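Local coordinates for protein phenolic acid decarboxylase (Sedimentibacter hydroxybenzoicus, PDB 7AE5) that catalyses the reversible, non-oxidative decarboxylation of 4-hydroxybenzoate and 3,4-dihydroxybenzoate under anaerobic conditions, using prenylated FMN and manganese, at residues V164-I169 / M216-V221; S144-V149 / I203-G208; L320-T325 / N344-H349; N210-F215 / G232-G237. One frame throughout, in Å; residues are numbered along the deposited sequence.

Contact 1: residues V164-I169 / M216-V221; sequences VGTYRI and MASTPV. With RB (rubidium ion), chain R.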
loop_
_atom_site.group_PDB
_atom_site.type_symbol
_atom_site.label_atom_id
_atom_site.label_comp_id
_atom_site.label_asym_id
_atom_site.label_seq_id
_atom_site.Cartn_x
_atom_site.Cartn_y
_atom_site.Cartn_z
ATOM N N VAL C 164 -11.168 42.651 -15.455
ATOM C CA VAL C 164 -12.580 42.320 -15.301
ATOM C C VAL C 164 -12.678 40.900 -14.756
ATOM O O VAL C 164 -12.142 39.955 -15.356
ATOM C CB VAL C 164 -13.361 42.445 -16.622
ATOM C CG1 VAL C 164 -14.846 42.216 -16.385
ATOM C CG2 VAL C 164 -13.121 43.803 -17.270
ATOM N N GLY C 165 -13.358 40.759 -13.614
ATOM C CA GLY C 165 -13.632 39.460 -13.042
ATOM C C GLY C 165 -15.018 39.439 -12.428
ATOM O O GLY C 165 -15.642 40.483 -12.224
ATOM N N THR C 166 -15.496 38.231 -12.148
ATOM C CA THR C 166 -16.782 38.034 -11.489
ATOM C C THR C 166 -16.561 37.857 -9.994
ATOM O O THR C 166 -15.764 37.013 -9.575
ATOM C CB THR C 166 -17.521 36.820 -12.052
ATOM O OG1 THR C 166 -16.645 35.686 -12.060
ATOM C CG2 THR C 166 -18.009 37.097 -13.464
ATOM N N TYR C 167 -17.266 38.656 -9.199
ATOM C CA TYR C 167 -17.186 38.587 -7.748
ATOM C C TYR C 167 -18.588 38.731 -7.183
ATOM O O TYR C 167 -19.382 39.534 -7.680
ATOM C CB TYR C 167 -16.264 39.678 -7.189
ATOM C CG TYR C 167 -14.918 39.727 -7.874
ATOM C CD1 TYR C 167 -13.992 38.707 -7.699
ATOM C CD2 TYR C 167 -14.580 40.783 -8.711
ATOM C CE1 TYR C 167 -12.763 38.742 -8.331
ATOM C CE2 TYR C 167 -13.353 40.827 -9.346
ATOM C CZ TYR C 167 -12.449 39.803 -9.152
ATOM O OH TYR C 167 -11.226 39.840 -9.782
ATOM N N ARG C 168 -18.892 37.945 -6.154
ATOM C CA ARG C 168 -20.217 38.004 -5.555
ATOM C C ARG C 168 -20.422 39.345 -4.860
ATOM O O ARG C 168 -19.525 39.867 -4.190
ATOM C CB ARG C 168 -20.419 36.843 -4.579
ATOM C CG ARG C 168 -19.665 36.950 -3.267
ATOM C CD ARG C 168 -19.579 35.596 -2.596
ATOM N NE ARG C 168 -19.237 35.702 -1.185
ATOM C CZ ARG C 168 -18.542 34.792 -0.517
ATOM N NH1 ARG C 168 -18.084 33.701 -1.109
ATOM N NH2 ARG C 168 -18.302 34.981 0.778
ATOM N N ILE C 169 -21.610 39.912 -5.043
ATOM C CA ILE C 169 -21.930 41.258 -4.588
ATOM C C ILE C 169 -23.126 41.153 -3.654
ATOM O O ILE C 169 -24.256 40.924 -4.107
ATOM C CB ILE C 169 -22.229 42.198 -5.765
ATOM C CG1 ILE C 169 -21.014 42.305 -6.690
ATOM C CG2 ILE C 169 -22.638 43.569 -5.269
ATOM C CD1 ILE C 169 -19.817 42.970 -6.052
ATOM N N MET C 216 -15.309 35.934 -20.158
ATOM C CA MET C 216 -13.972 36.431 -19.847
ATOM C C MET C 216 -13.878 36.900 -18.404
ATOM O O MET C 216 -12.834 36.743 -17.758
ATOM C CB MET C 216 -13.591 37.571 -20.784
ATOM C CG MET C 216 -12.249 38.167 -20.439
ATOM S SD MET C 216 -12.359 39.399 -19.122
ATOM C CE MET C 216 -13.922 40.210 -19.524
ATOM N N ALA C 217 -14.950 37.506 -17.888
ATOM C CA ALA C 217 -14.942 37.940 -16.497
ATOM C C ALA C 217 -14.825 36.746 -15.562
ATOM O O ALA C 217 -14.136 36.811 -14.537
ATOM C CB ALA C 217 -16.200 38.753 -16.194
ATOM N N SER C 218 -15.468 35.635 -15.915
ATOM C CA SER C 218 -15.292 34.393 -15.177
ATOM C C SER C 218 -13.943 33.742 -15.443
ATOM O O SER C 218 -13.646 32.706 -14.834
ATOM C CB SER C 218 -16.419 33.421 -15.528
ATOM O OG SER C 218 -17.655 33.882 -15.010
ATOM N N THR C 219 -13.129 34.306 -16.337
ATOM C CA THR C 219 -11.795 33.787 -16.589
ATOM C C THR C 219 -10.764 34.655 -15.884
ATOM O O THR C 219 -10.696 35.878 -16.138
ATOM C CB THR C 219 -11.507 33.720 -18.083
ATOM O OG1 THR C 219 -12.633 33.145 -18.760
ATOM C CG2 THR C 219 -10.290 32.847 -18.340
ATOM N N PRO C 220 -9.965 34.063 -14.981
ATOM C CA PRO C 220 -9.014 34.837 -14.174
ATOM C C PRO C 220 -7.581 34.729 -14.677
ATOM O O PRO C 220 -6.808 35.688 -14.586
ATOM C CB PRO C 220 -9.151 34.205 -12.778
ATOM C CG PRO C 220 -10.159 33.034 -12.944
ATOM C CD PRO C 220 -10.201 32.735 -14.403
ATOM N N VAL C 221 -7.207 33.552 -15.179
ATOM C CA VAL C 221 -5.893 33.317 -15.764
ATOM C C VAL C 221 -6.080 32.528 -17.053
ATOM O O VAL C 221 -7.163 32.019 -17.345
ATOM C CB VAL C 221 -4.944 32.556 -14.814
ATOM C CG1 VAL C 221 -4.747 33.319 -13.513
ATOM C CG2 VAL C 221 -5.475 31.157 -14.552
HETATM RB RB RB R . -11.142 38.212 -16.765
#
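V164 and M216 meet both directly and through a rubidium ion that draws ligands from both segments. The ion takes three carbonyl oxygens: V164 O, M216 O and T219 O each lie 2.5 Å from it. The thioether of M216 adds a softer ligand, SD at 2.9 Å from the rubidium. The bend at chi2 (-83°) places SD beside the ion that M216 O also binds, and the further bend at chi3 directs CE to V164. Y223 OH and E227 OE1 complete the shell.

Apolar contacts flank the metal. V164 and M216 cross at about a right angle, with M216 CE 3.7 Å from V164 CB. A217 CB is touched by V164 CG1 and by T166 CG2, each at 3.7 Å.

Backbone polar contacts converge on A217 O. G165 CA makes a CH···O contact with it at 3.1 Å, while the hydrogen bond from T166 N is weak, bent to 128° at the hydrogen. S218 OG, beside T166 CG2, bonds instead to T214 O.

Segment 164-169 carries most of the predicted prenylated-FMN-binding run, and E227 is a predicted manganese ligand. Strand 163-165 and the C-terminal end of helix 211-217, with the turn after it, share a large monovalent cation next to these residues, which is consistent with the potassium site beside manganese in UbiD decarboxylases.

Contact 2: residues S144-V149 / I203-G208; sequences SKASVV and IAITIG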
loop_
_atom_site.group_PDB
_atom_site.type_symbol
_atom_site.label_atom_id
_atom_site.label_comp_id
_atom_site.label_asym_id
_atom_site.label_seq_id
_atom_site.Cartn_x
_atom_site.Cartn_y
_atom_site.Cartn_z
ATOM N N SER C 144 -25.046 38.057 -8.242
ATOM C CA SER C 144 -24.164 36.904 -8.358
ATOM C C SER C 144 -23.545 36.726 -9.738
ATOM O O SER C 144 -22.804 35.758 -9.942
ATOM C CB SER C 144 -24.926 35.631 -7.977
ATOM O OG SER C 144 -25.769 35.214 -9.036
ATOM N N LYS C 145 -23.814 37.622 -10.688
ATOM C CA LYS C 145 -23.290 37.442 -12.038
ATOM C C LYS C 145 -22.762 38.750 -12.616
ATOM O O LYS C 145 -22.840 38.975 -13.828
ATOM C CB LYS C 145 -24.357 36.852 -12.962
ATOM C CG LYS C 145 -23.802 36.037 -14.116
ATOM C CD LYS C 145 -24.898 35.680 -15.095
ATOM C CE LYS C 145 -24.374 34.804 -16.213
ATOM N NZ LYS C 145 -25.487 34.348 -17.090
ATOM N N ALA C 146 -22.220 39.618 -11.769
ATOM C CA ALA C 146 -21.711 40.898 -12.234
ATOM C C ALA C 146 -20.295 40.757 -12.781
ATOM O O ALA C 146 -19.528 39.881 -12.369
ATOM C CB ALA C 146 -21.730 41.924 -11.104
ATOM N N SER C 147 -19.956 41.633 -13.723
ATOM C CA SER C 147 -18.601 41.756 -14.253
ATOM C C SER C 147 -18.005 43.047 -13.704
ATOM O O SER C 147 -18.438 44.144 -14.075
ATOM C CB SER C 147 -18.606 41.740 -15.780
ATOM O OG SER C 147 -19.393 40.669 -16.272
ATOM N N VAL C 148 -17.013 42.915 -12.828
ATOM C CA VAL C 148 -16.500 44.024 -12.031
ATOM C C VAL C 148 -15.200 44.518 -12.650
ATOM O O VAL C 148 -14.273 43.730 -12.882
ATOM C CB VAL C 148 -16.293 43.598 -10.568
ATOM C CG1 VAL C 148 -15.358 44.563 -9.853
ATOM C CG2 VAL C 148 -17.631 43.489 -9.853
ATOM N N VAL C 149 -15.122 45.825 -12.894
ATOM C CA VAL C 149 -14.035 46.439 -13.652
ATOM C C VAL C 149 -13.167 47.263 -12.711
ATOM O O VAL C 149 -13.671 48.135 -11.992
ATOM C CB VAL C 149 -14.579 47.314 -14.794
ATOM C CG1 VAL C 149 -13.484 47.612 -15.803
ATOM C CG2 VAL C 149 -15.763 46.635 -15.463
ATOM N N ILE C 203 -14.441 51.458 -8.662
ATOM C CA ILE C 203 -14.750 50.271 -9.450
ATOM C C ILE C 203 -16.051 50.515 -10.202
ATOM O O ILE C 203 -16.829 51.415 -9.877
ATOM C CB ILE C 203 -14.874 48.982 -8.597
ATOM C CG1 ILE C 203 -16.260 48.885 -7.957
ATOM C CG2 ILE C 203 -13.780 48.901 -7.540
ATOM C CD1 ILE C 203 -16.512 47.565 -7.268
ATOM N N ALA C 204 -16.276 49.696 -11.225
ATOM C CA ALA C 204 -17.526 49.675 -11.969
ATOM C C ALA C 204 -18.084 48.260 -11.960
ATOM O O ALA C 204 -17.348 47.292 -12.174
ATOM C CB ALA C 204 -17.331 50.156 -13.408
ATOM N N ILE C 205 -19.383 48.144 -11.702
ATOM C CA ILE C 205 -20.062 46.856 -11.594
ATOM C C ILE C 205 -21.108 46.800 -12.699
ATOM O O ILE C 205 -22.114 47.518 -12.643
ATOM C CB ILE C 205 -20.702 46.661 -10.213
ATOM C CG1 ILE C 205 -19.642 46.736 -9.115
ATOM C CG2 ILE C 205 -21.436 45.336 -10.144
ATOM C CD1 ILE C 205 -20.220 46.918 -7.731
ATOM N N THR C 206 -20.874 45.957 -13.700
ATOM C CA THR C 206 -21.772 45.836 -14.840
ATOM C C THR C 206 -22.617 44.574 -14.720
ATOM O O THR C 206 -22.108 43.499 -14.385
ATOM C CB THR C 206 -20.994 45.819 -16.157
ATOM O OG1 THR C 206 -20.286 44.580 -16.284
ATOM C CG2 THR C 206 -20.004 46.976 -16.203
ATOM N N ILE C 207 -23.912 44.714 -14.997
ATOM C CA ILE C 207 -24.885 43.636 -14.875
ATOM C C ILE C 207 -25.639 43.513 -16.191
ATOM O O ILE C 207 -26.017 44.523 -16.796
ATOM C CB ILE C 207 -25.862 43.888 -13.706
ATOM C CG1 ILE C 207 -25.089 44.106 -12.402
ATOM C CG2 ILE C 207 -26.844 42.735 -13.562
ATOM C CD1 ILE C 207 -25.906 44.751 -11.304
ATOM N N GLY C 208 -25.855 42.277 -16.636
ATOM C CA GLY C 208 -26.548 42.035 -17.888
ATOM C C GLY C 208 -25.674 42.318 -19.092
ATOM O O GLY C 208 -25.711 43.420 -19.646
HETATM O O HOH W 1 -25.127 39.803 -15.029
#
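T206 turns OG1 between its backbone N and carbonyl carbon (chi1 71°), which sets the hydroxyl against S147 of the facing strand. There OG1 donates to S147 O at 2.9 Å, in the carbonyl plane and on a lone pair. T206 N also donates to S147 O, 38° above that plane, so one carbonyl is gripped by two donors of a single residue. N209 ND2 is a further partner of the hydroxyl.

The ladder around this grip is regular antiparallel sheet, the axes of strands 147-149 and 203-207 running at 159°. S147 with T206 and V149 with A204 are hydrogen-bonded pairs, and V148 with I205 between them is non-hydrogen-bonded. The evidence is a nearly straight reciprocal set: S147 N to T206 O is 2.9 Å, V149 N to A204 O is 2.8 Å, and A204 N to V149 O is 3.1 Å. Beyond the strand, a water accepts from G208 N and lies 2.7 Å from K145 O, continuing the link where direct pairing stops.

The two faces differ. V148 and I205 lie side by side, CG2 to CG1 at 3.9 Å; Y167 and M184, predicted to bind the flavin, adjoin V148. S147, V149, A204 and T206 occupy the reverse face, where S147 meets A217 of helix 211-217. Just beyond the paired residues, A146 CB packs on I205 CG2 at 3.6 Å.

Buried backbone polarity is thus met within the sheet, and the doubled acceptance at S147 O implies a firmly fixed carbonyl between an aliphatic face and a mixed one.

Contact 3: residues L320-T325 / N344-H349; sequences LMALNT and NAMYTH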
loop_
_atom_site.group_PDB
_atom_site.type_symbol
_atom_site.label_atom_id
_atom_site.label_comp_id
_atom_site.label_asym_id
_atom_site.label_seq_id
_atom_site.Cartn_x
_atom_site.Cartn_y
_atom_site.Cartn_z
ATOM N N LEU C 320 -19.831 28.383 -16.384
ATOM C CA LEU C 320 -18.961 29.555 -16.425
ATOM C C LEU C 320 -17.506 29.228 -16.116
ATOM O O LEU C 320 -16.647 30.098 -16.296
ATOM C CB LEU C 320 -19.443 30.632 -15.445
ATOM C CG LEU C 320 -20.609 31.556 -15.815
ATOM C CD1 LEU C 320 -20.497 32.030 -17.257
ATOM C CD2 LEU C 320 -21.962 30.915 -15.556
ATOM N N MET C 321 -17.207 28.012 -15.651
ATOM C CA MET C 321 -15.844 27.634 -15.302
ATOM C C MET C 321 -15.392 26.358 -16.001
ATOM O O MET C 321 -14.338 25.814 -15.647
ATOM C CB MET C 321 -15.703 27.458 -13.786
ATOM C CG MET C 321 -16.183 28.645 -12.967
ATOM S SD MET C 321 -16.529 28.188 -11.258
ATOM C CE MET C 321 -14.953 27.499 -10.768
ATOM N N ALA C 322 -16.148 25.870 -16.983
ATOM C CA ALA C 322 -15.891 24.543 -17.539
ATOM C C ALA C 322 -14.736 24.561 -18.537
ATOM O O ALA C 322 -13.644 24.059 -18.253
ATOM C CB ALA C 322 -17.167 23.994 -18.185
ATOM N N LEU C 323 -14.966 25.138 -19.719
ATOM C CA LEU C 323 -13.979 25.075 -20.790
ATOM C C LEU C 323 -12.918 26.163 -20.690
ATOM O O LEU C 323 -11.814 25.979 -21.216
ATOM C CB LEU C 323 -14.679 25.157 -22.148
ATOM C CG LEU C 323 -15.642 24.010 -22.462
ATOM C CD1 LEU C 323 -16.040 24.022 -23.929
ATOM C CD2 LEU C 323 -15.021 22.672 -22.086
ATOM N N ASN C 324 -13.221 27.289 -20.040
ATOM C CA ASN C 324 -12.204 28.312 -19.831
ATOM C C ASN C 324 -11.156 27.871 -18.819
ATOM O O ASN C 324 -10.089 28.488 -18.739
ATOM C CB ASN C 324 -12.849 29.624 -19.381
ATOM C CG ASN C 324 -13.951 29.414 -18.362
ATOM O OD1 ASN C 324 -14.599 28.367 -18.335
ATOM N ND2 ASN C 324 -14.174 30.416 -17.518
ATOM N N THR C 325 -11.443 26.828 -18.039
ATOM C CA THR C 325 -10.412 26.196 -17.225
ATOM C C THR C 325 -9.626 25.176 -18.039
ATOM O O THR C 325 -8.411 25.035 -17.860
ATOM C CB THR C 325 -11.047 25.524 -16.003
ATOM O OG1 THR C 325 -11.774 26.495 -15.240
ATOM C CG2 THR C 325 -9.982 24.882 -15.121
ATOM N N ASN C 344 -10.255 17.723 -20.300
ATOM C CA ASN C 344 -11.554 18.003 -19.693
ATOM C C ASN C 344 -11.300 18.274 -18.213
ATOM O O ASN C 344 -11.183 17.341 -17.412
ATOM C CB ASN C 344 -12.517 16.835 -19.912
ATOM C CG ASN C 344 -13.804 16.960 -19.107
ATOM O OD1 ASN C 344 -14.067 17.981 -18.473
ATOM N ND2 ASN C 344 -14.624 15.914 -19.145
ATOM N N ALA C 345 -11.216 19.554 -17.854
ATOM C CA ALA C 345 -10.974 19.985 -16.481
ATOM C C ALA C 345 -12.171 20.752 -15.924
ATOM O O ALA C 345 -12.017 21.769 -15.245
ATOM C CB ALA C 345 -9.709 20.836 -16.399
ATOM N N MET C 346 -13.377 20.259 -16.195
ATOM C CA MET C 346 -14.611 20.995 -15.942
ATOM C C MET C 346 -15.207 20.766 -14.559
ATOM O O MET C 346 -16.275 21.314 -14.269
ATOM C CB MET C 346 -15.666 20.619 -16.989
ATOM C CG MET C 346 -15.261 20.840 -18.433
ATOM S SD MET C 346 -16.627 20.481 -19.558
ATOM C CE MET C 346 -17.526 19.235 -18.631
ATOM N N TYR C 347 -14.566 19.982 -13.701
ATOM C CA TYR C 347 -15.222 19.451 -12.511
ATOM C C TYR C 347 -14.632 20.085 -11.257
ATOM O O TYR C 347 -13.497 19.781 -10.872
ATOM C CB TYR C 347 -15.107 17.931 -12.500
ATOM C CG TYR C 347 -15.635 17.342 -13.787
ATOM C CD1 TYR C 347 -16.955 17.547 -14.170
ATOM C CD2 TYR C 347 -14.815 16.614 -14.636
ATOM C CE1 TYR C 347 -17.445 17.028 -15.352
ATOM C CE2 TYR C 347 -15.297 16.091 -15.820
ATOM C CZ TYR C 347 -16.612 16.301 -16.172
ATOM O OH TYR C 347 -17.094 15.784 -17.352
ATOM N N THR C 348 -15.418 20.958 -10.629
ATOM C CA THR C 348 -15.037 21.676 -9.413
ATOM C C THR C 348 -13.720 22.425 -9.616
ATOM O O THR C 348 -12.725 22.201 -8.922
ATOM C CB THR C 348 -14.960 20.724 -8.218
ATOM O OG1 THR C 348 -16.001 19.745 -8.324
ATOM C CG2 THR C 348 -15.138 21.497 -6.918
ATOM N N HIS C 349 -13.738 23.327 -10.598
ATOM C CA HIS C 349 -12.579 24.144 -10.959
ATOM C C HIS C 349 -11.336 23.289 -11.187
ATOM O O HIS C 349 -10.240 23.614 -10.731
ATOM C CB HIS C 349 -12.305 25.219 -9.909
ATOM C CG HIS C 349 -11.696 26.465 -10.472
ATOM N ND1 HIS C 349 -11.452 27.586 -9.708
ATOM C CD2 HIS C 349 -11.286 26.768 -11.727
ATOM C CE1 HIS C 349 -10.917 28.525 -10.469
ATOM N NE2 HIS C 349 -10.804 28.054 -11.697
#
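A322 and M346 form the tight part of this contact, their CA atoms being the nearest pair across the two segments at 4.1 Å. M346 CG lies 3.7 Å from A322 CB, and its SD is also 3.7 Å from L323 CD2, with the L323 and M346 side chains alongside each other and pointing the same way. All three residues are buried, and W71 of helix 71-77 touches each of them.

The looser side, where M321 and H349 are both partly exposed, depends on a methyl and a ring. M321 bends at chi3 (57°), which carries CE over one face of the imidazole. This CH-pi contact has CE 3.7 Å from the ring centroid and 24° off the normal, offset toward CG. At the ring edge, near its plane, T325 OG1 stands 3.6 Å from H349 CD2. The T325 hydroxyl bonds to M321 O at 2.7 Å, within its own segment, while T325 CG2 rests on A345 O. An alanine at T325 would probably leave M321 O without this hydroxyl partner and open a gap beside the imidazole edge and A345 O. F279 meets the H349 ring edge-to-face.

Both segments belong to the C-terminal domain of the UbiD family, where 340-347 is an outermost strand of the mixed sheet; T348 OG1 bonds T405 OG1 of a second subunit. Between the segments the contact is van der Waals and CH-pi in character, without a hydrogen bond; the directional tie comes from next door, S326 OG of helix 323-336 bonding both A322 O and A345 N.

Contact 4: residues N210-F215 / G232-G237; sequences NPLVTF and GALQDG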
loop_
_atom_site.group_PDB
_atom_site.type_symbol
_atom_site.label_atom_id
_atom_site.label_comp_id
_atom_site.label_asym_id
_atom_site.label_seq_id
_atom_site.Cartn_x
_atom_site.Cartn_y
_atom_site.Cartn_z
ATOM N N ASN C 210 -23.263 40.818 -22.724
ATOM C CA ASN C 210 -22.862 39.885 -23.767
ATOM C C ASN C 210 -22.317 38.635 -23.084
ATOM O O ASN C 210 -21.456 38.745 -22.200
ATOM C CB ASN C 210 -21.822 40.562 -24.669
ATOM C CG ASN C 210 -21.218 39.636 -25.719
ATOM O OD1 ASN C 210 -21.560 38.461 -25.826
ATOM N ND2 ASN C 210 -20.300 40.183 -26.506
ATOM N N PRO C 211 -22.806 37.441 -23.435
ATOM C CA PRO C 211 -22.347 36.230 -22.732
ATOM C C PRO C 211 -20.843 36.015 -22.784
ATOM O O PRO C 211 -20.293 35.377 -21.877
ATOM C CB PRO C 211 -23.107 35.101 -23.446
ATOM C CG PRO C 211 -23.617 35.704 -24.725
ATOM C CD PRO C 211 -23.873 37.139 -24.403
ATOM N N LEU C 212 -20.154 36.530 -23.806
ATOM C CA LEU C 212 -18.703 36.374 -23.855
ATOM C C LEU C 212 -18.008 37.281 -22.850
ATOM O O LEU C 212 -16.905 36.961 -22.390
ATOM C CB LEU C 212 -18.173 36.655 -25.261
ATOM C CG LEU C 212 -18.152 35.475 -26.234
ATOM C CD1 LEU C 212 -17.396 34.293 -25.643
ATOM C CD2 LEU C 212 -19.553 35.081 -26.639
ATOM N N VAL C 213 -18.623 38.411 -22.503
ATOM C CA VAL C 213 -18.045 39.290 -21.493
ATOM C C VAL C 213 -18.071 38.613 -20.130
ATOM O O VAL C 213 -17.065 38.584 -19.412
ATOM C CB VAL C 213 -18.784 40.639 -21.469
ATOM C CG1 VAL C 213 -18.332 41.470 -20.278
ATOM C CG2 VAL C 213 -18.557 41.385 -22.771
ATOM N N THR C 214 -19.227 38.057 -19.755
ATOM C CA THR C 214 -19.317 37.275 -18.527
ATOM C C THR C 214 -18.345 36.103 -18.555
ATOM O O THR C 214 -17.768 35.739 -17.523
ATOM C CB THR C 214 -20.749 36.772 -18.330
ATOM O OG1 THR C 214 -21.662 37.874 -18.411
ATOM C CG2 THR C 214 -20.902 36.095 -16.976
ATOM N N PHE C 215 -18.148 35.508 -19.734
ATOM C CA PHE C 215 -17.199 34.408 -19.874
ATOM C C PHE C 215 -15.783 34.856 -19.528
ATOM O O PHE C 215 -15.113 34.237 -18.693
ATOM C CB PHE C 215 -17.261 33.850 -21.295
ATOM C CG PHE C 215 -16.707 32.459 -21.430
ATOM C CD1 PHE C 215 -17.328 31.385 -20.811
ATOM C CD2 PHE C 215 -15.570 32.222 -22.186
ATOM C CE1 PHE C 215 -16.824 30.102 -20.943
ATOM C CE2 PHE C 215 -15.060 30.942 -22.322
ATOM C CZ PHE C 215 -15.689 29.882 -21.699
ATOM N N GLY C 232 -13.014 40.006 -27.744
ATOM C CA GLY C 232 -12.940 40.047 -29.193
ATOM C C GLY C 232 -12.330 38.789 -29.780
ATOM O O GLY C 232 -12.760 38.311 -30.833
ATOM N N ALA C 233 -11.322 38.231 -29.103
ATOM C CA ALA C 233 -10.712 36.995 -29.578
ATOM C C ALA C 233 -11.701 35.839 -29.525
ATOM O O ALA C 233 -11.704 34.972 -30.407
ATOM C CB ALA C 233 -9.464 36.677 -28.757
ATOM N N LEU C 234 -12.555 35.810 -28.498
ATOM C CA LEU C 234 -13.573 34.771 -28.409
ATOM C C LEU C 234 -14.704 34.985 -29.406
ATOM O O LEU C 234 -15.449 34.041 -29.690
ATOM C CB LEU C 234 -14.131 34.703 -26.989
ATOM C CG LEU C 234 -13.105 34.462 -25.881
ATOM C CD1 LEU C 234 -13.801 34.239 -24.550
ATOM C CD2 LEU C 234 -12.207 33.281 -26.226
ATOM N N GLN C 235 -14.852 36.199 -29.937
ATOM C CA GLN C 235 -15.816 36.483 -30.989
ATOM C C GLN C 235 -15.229 36.281 -32.381
ATOM O O GLN C 235 -15.704 36.900 -33.342
ATOM C CB GLN C 235 -16.355 37.908 -30.842
ATOM C CG GLN C 235 -17.073 38.157 -29.525
ATOM C CD GLN C 235 -17.717 39.528 -29.454
ATOM O OE1 GLN C 235 -18.847 39.670 -28.985
ATOM N NE2 GLN C 235 -17.002 40.546 -29.919
ATOM N N ASP C 236 -14.200 35.438 -32.500
ATOM C CA ASP C 236 -13.572 35.101 -33.777
ATOM C C ASP C 236 -13.019 36.334 -34.487
ATOM O O ASP C 236 -13.036 36.415 -35.718
ATOM C CB ASP C 236 -14.542 34.344 -34.690
ATOM C CG ASP C 236 -13.863 33.231 -35.463
ATOM O OD1 ASP C 236 -14.518 32.625 -36.337
ATOM O OD2 ASP C 236 -12.672 32.960 -35.196
ATOM N N GLY C 237 -12.520 37.300 -33.721
ATOM C CA GLY C 237 -11.879 38.465 -34.295
ATOM C C GLY C 237 -12.779 39.652 -34.550
ATOM O O GLY C 237 -12.445 40.490 -35.394
#
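An asparagine N-cap and the C-terminal end of another helix meet here, N210, the N-cap of helix 211-217, reaching Q235 just past helix 227-234. The side-chain amides approach tip to tip, their planes 34° apart. N210 ND2 donates to Q235 OE1 at 2.9 Å with an angle of 146° at the hydrogen; the acceptor lies in the N210 amide plane, whereas the donor sits above the plane of the Q235 carbonyl. Q235 reaches it with a chain extended beyond CG, and its NE2 is engaged by V238 O.

The other branch of N210 does the capping. Chi1 of 174° sets CG anti to the backbone N; from there OD1 accepts from L212 N at 3.1 Å, the donor lying above the carbonyl plane. An alanine in place of N210 would probably leave L212 N without its side-chain cap and Q235 OE1 without this donor, setting the glutamine amide freer to turn.

Beside the amide pair, L212, F215 and L234 make the apolar part of the contact. L212 CD1 packs on L234 CB at 3.6 Å. L234 CD1 meets the F215 ring in plane at its edge, 3.6 Å from CD2, the two side chains crossing at about a right angle. L93 of helix 86-96 touches both F215 and L234.

Helix 227-234 closes with two backbone bonds, G237 N to G232 O at 3.1 Å and D236 N to A233 O at 3.3 Å, with D236 at positive phi. The helix end closed by this Schellman motif meets the asparagine-capped N-terminus of helix 211-217 through L234 and Q235.

How the contacts relate
All four contacts are largely buried, though contacts 1 and 3 include partly exposed residues. Contacts 1 and 4 hold opposite ends of helix 211-217, its C-terminal end facing the metal and its capped start facing helix 227-234. Contact 2 supplies the sheet beside it: G165 O probably accepts from V148 N, and strand 201-207 leads into that helix. Contact 3 belongs to the C-terminal domain; it borders contacts 1 and 4 through N324 and L320 and does not touch contact 2. Chemistry follows place: ion coordination near the predicted cofactor residues in contact 1, regular backbone pairing in contact 2, apolar and CH-pi packing in contact 3, and amide pairing with leucine packing in contact 4.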